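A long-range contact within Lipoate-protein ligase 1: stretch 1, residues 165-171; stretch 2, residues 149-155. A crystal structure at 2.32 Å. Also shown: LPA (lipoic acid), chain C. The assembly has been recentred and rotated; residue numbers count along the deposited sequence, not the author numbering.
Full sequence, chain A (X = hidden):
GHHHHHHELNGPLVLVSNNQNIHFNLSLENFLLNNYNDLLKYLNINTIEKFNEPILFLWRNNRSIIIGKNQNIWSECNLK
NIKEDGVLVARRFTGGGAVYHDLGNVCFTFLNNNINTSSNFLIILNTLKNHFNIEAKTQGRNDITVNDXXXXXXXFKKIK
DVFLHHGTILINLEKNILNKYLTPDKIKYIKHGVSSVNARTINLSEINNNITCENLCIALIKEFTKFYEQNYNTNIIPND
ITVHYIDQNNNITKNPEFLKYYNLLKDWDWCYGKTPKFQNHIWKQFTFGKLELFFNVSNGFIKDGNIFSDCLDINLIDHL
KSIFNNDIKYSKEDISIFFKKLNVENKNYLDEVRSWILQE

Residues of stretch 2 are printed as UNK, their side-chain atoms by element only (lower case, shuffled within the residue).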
# COMPACT_ATOMS: atom_id res chain seq x y z
N HIS A 165 -5.59 1.23 4.11
CA HIS A 165 -5.88 0.75 2.77
C HIS A 165 -5.58 1.89 1.81
O HIS A 165 -6.39 2.80 1.65
CB HIS A 165 -7.34 0.28 2.66
CG HIS A 165 -7.81 0.07 1.25
ND1 HIS A 165 -9.14 -0.16 0.95
CD2 HIS A 165 -7.15 0.04 0.07
CE1 HIS A 165 -9.27 -0.31 -0.36
NE2 HIS A 165 -8.08 -0.20 -0.91
N HIS A 166 -4.41 1.85 1.16
CA HIS A 166 -4.00 2.90 0.24
C HIS A 166 -3.82 2.33 -1.15
O HIS A 166 -3.17 1.29 -1.32
CB HIS A 166 -2.72 3.60 0.73
CG HIS A 166 -1.46 2.86 0.39
ND1 HIS A 166 -0.69 3.17 -0.71
CD2 HIS A 166 -0.82 1.86 1.03
CE1 HIS A 166 0.37 2.37 -0.74
NE2 HIS A 166 0.31 1.57 0.30
N GLY A 167 -4.41 3.00 -2.14
CA GLY A 167 -4.40 2.53 -3.51
C GLY A 167 -4.29 3.69 -4.48
O GLY A 167 -4.28 4.86 -4.09
N THR A 168 -4.22 3.33 -5.76
CA THR A 168 -4.05 4.29 -6.85
C THR A 168 -5.27 4.25 -7.76
O THR A 168 -5.82 3.18 -8.03
CB THR A 168 -2.79 3.99 -7.66
OG1 THR A 168 -2.64 4.96 -8.70
CG2 THR A 168 -2.86 2.60 -8.28
N ILE A 169 -5.68 5.43 -8.22
CA ILE A 169 -6.72 5.60 -9.22
C ILE A 169 -6.08 6.20 -10.46
O ILE A 169 -5.22 7.09 -10.36
CB ILE A 169 -7.86 6.50 -8.70
CG1 ILE A 169 -8.55 5.86 -7.49
CG2 ILE A 169 -8.88 6.78 -9.81
CD1 ILE A 169 -9.54 6.77 -6.79
N LEU A 170 -6.48 5.72 -11.63
CA LEU A 170 -5.87 6.12 -12.89
C LEU A 170 -6.78 7.11 -13.62
O LEU A 170 -7.90 6.76 -14.00
CB LEU A 170 -5.59 4.90 -13.76
CG LEU A 170 -4.18 4.32 -13.61
CD1 LEU A 170 -3.79 4.13 -12.15
CD2 LEU A 170 -4.09 3.01 -14.36
N ILE A 171 -6.29 8.34 -13.79
CA ILE A 171 -7.02 9.39 -14.49
C ILE A 171 -6.42 9.56 -15.88
O ILE A 171 -7.04 9.20 -16.89
CB ILE A 171 -6.97 10.72 -13.71
CG1 ILE A 171 -7.45 10.53 -12.27
CG2 ILE A 171 -7.78 11.80 -14.43
CD1 ILE A 171 -8.91 10.18 -12.13
N UNK A 149 -10.59 -4.21 -17.14
CA UNK A 149 -9.30 -3.55 -17.29
C UNK A 149 -8.99 -2.78 -16.01
O UNK A 149 -9.85 -2.04 -15.51
c UNK A 149 -9.72 -3.25 -19.79
c UNK A 149 -9.76 -2.27 -20.95
n UNK A 149 -8.58 -1.92 -21.47
o UNK A 149 -10.83 -1.83 -21.37
c UNK A 149 -9.30 -2.60 -18.49
N UNK A 150 -7.77 -2.93 -15.51
CA UNK A 150 -7.40 -2.29 -14.26
C UNK A 150 -7.44 -0.77 -14.40
O UNK A 150 -6.86 -0.20 -15.32
c UNK A 150 -5.69 -2.50 -12.36
n UNK A 150 -2.31 -2.71 -10.57
c UNK A 150 -6.00 -2.73 -13.84
c UNK A 150 -3.62 -3.18 -11.09
c UNK A 150 -4.21 -2.22 -12.11
N UNK A 151 -8.15 -0.12 -13.47
CA UNK A 151 -8.10 1.33 -13.34
C UNK A 151 -7.67 1.78 -11.95
O UNK A 151 -7.44 2.98 -11.76
s UNK A 151 -10.67 1.89 -12.33
c UNK A 151 -9.46 1.96 -13.67
N UNK A 152 -7.55 0.87 -10.99
CA UNK A 152 -7.09 1.21 -9.65
C UNK A 152 -6.42 -0.01 -9.03
O UNK A 152 -6.78 -1.15 -9.34
o UNK A 152 -7.95 1.52 -7.39
c UNK A 152 -8.25 1.70 -8.77
N UNK A 153 -5.45 0.25 -8.16
CA UNK A 153 -4.72 -0.83 -7.52
C UNK A 153 -4.37 -0.53 -6.08
O UNK A 153 -3.73 0.49 -5.79
N UNK A 154 -4.76 -1.40 -5.15
CA UNK A 154 -4.70 -1.11 -3.73
C UNK A 154 -3.70 -2.01 -3.01
O UNK A 154 -3.27 -3.05 -3.52
c UNK A 154 -6.08 -1.26 -3.09
o UNK A 154 -7.02 -0.39 -3.70
N UNK A 155 -3.33 -1.58 -1.81
CA UNK A 155 -2.48 -2.35 -0.91
C UNK A 155 -2.83 -1.95 0.52
O UNK A 155 -3.39 -0.88 0.77
c UNK A 155 -0.99 -2.12 -1.20
C1 LPA C . -1.02 -3.67 -6.85
O1 LPA C . -1.53 -3.57 -8.00
C2 LPA C . -1.32 -2.62 -5.79
O2 LPA C . -0.28 -4.65 -6.58
C3 LPA C . -0.65 -1.31 -6.19
C4 LPA C . -0.62 -0.35 -4.99
C5 LPA C . 0.31 0.81 -5.32
C6 LPA C . 0.47 1.65 -4.21
S6 LPA C . 1.77 2.46 -4.36
C7 LPA C . -1.00 2.97 -4.12
C8 LPA C . -0.40 4.37 -3.65
S8 LPA C . 1.41 4.15 -3.49

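Position 149 carries five side-chain atoms: three carbons in an unbranched run, the third bearing one oxygen and one nitrogen. It lies before the strand and touches nothing on stretch 1. A terminal amide after two methylenes identifies Gln149.

Position 150 has four carbons in a row ending in nitrogen. The side chain makes no contact with stretch 1: its nearest approach, from the third carbon to Leu170 CD2, is 5.7 Å. This is Lys150. Lys150 O is 4.3 Å from Leu170 CD2. The amine serves the ligand instead, with Lys150 NZ donating to LPA O1 at 2.8 Å, as suits a carboxylate.

Position 151 has one carbon followed by sulfur, and the sulfur makes no close contact with stretch 1; hence Cys151. The link is through the main chain: Leu170 N donates to Cys151 O at 2.9 Å, with an N-H...O angle of 137°.

Position 152 has one carbon and one oxygen. The oxygen lies 2.8 Å from Thr168 O, a carbonyl that can only accept, so a hydroxyl donor fits and the residue is Ser152. The place of that carbonyl is less certain, because it sits too close to a neighbour in the model.

Position 153 has no side-chain atoms and is Gly153. An ideal CB here would clash with Lys150 NZ, at 3.0 Å. Its backbone pairs with Thr168 in both directions: Thr168 N to Gly153 O is 2.9 Å, and Gly153 N to Thr168 O is 3.0 Å.

Position 154 again has one carbon and one oxygen, the oxygen 3.0 Å from His165 NE2, at the edge of the imidazole ring and near its plane; a hydroxyl fits, so this is Ser154. In this hydrogen bond either partner could donate. Across from it is Gly167, where an ideal CB would fall 2.5 Å from Ser154 OG, and the two CA atoms approach to 3.7 Å.

Position 155 has a single carbon, a CB 4.2 Å from His166 NE2: Ala155. Ala155 N to His166 O and His166 N to Ala155 O are both 2.9 Å hydrogen bonds.

The contact is an antiparallel strand pair, with axes at 165°. Hydrogen-bonded pairs His166-Ala155 and Thr168-Gly153 alternate with the non-hydrogen-bonded pairs Gly167-Ser154 and Ile169-Ser152. Serine hydroxyls add bonds to this backbone ladder, and the missing side chain at Gly167 leaves room for Ser154. Lipoic acid touches both strands: LPA C8 is 3.2 Å from His166 ND1, and LPA C4 is 3.3 Å from Gly153 O.

Stretch 2 149-155: QKCSGSA
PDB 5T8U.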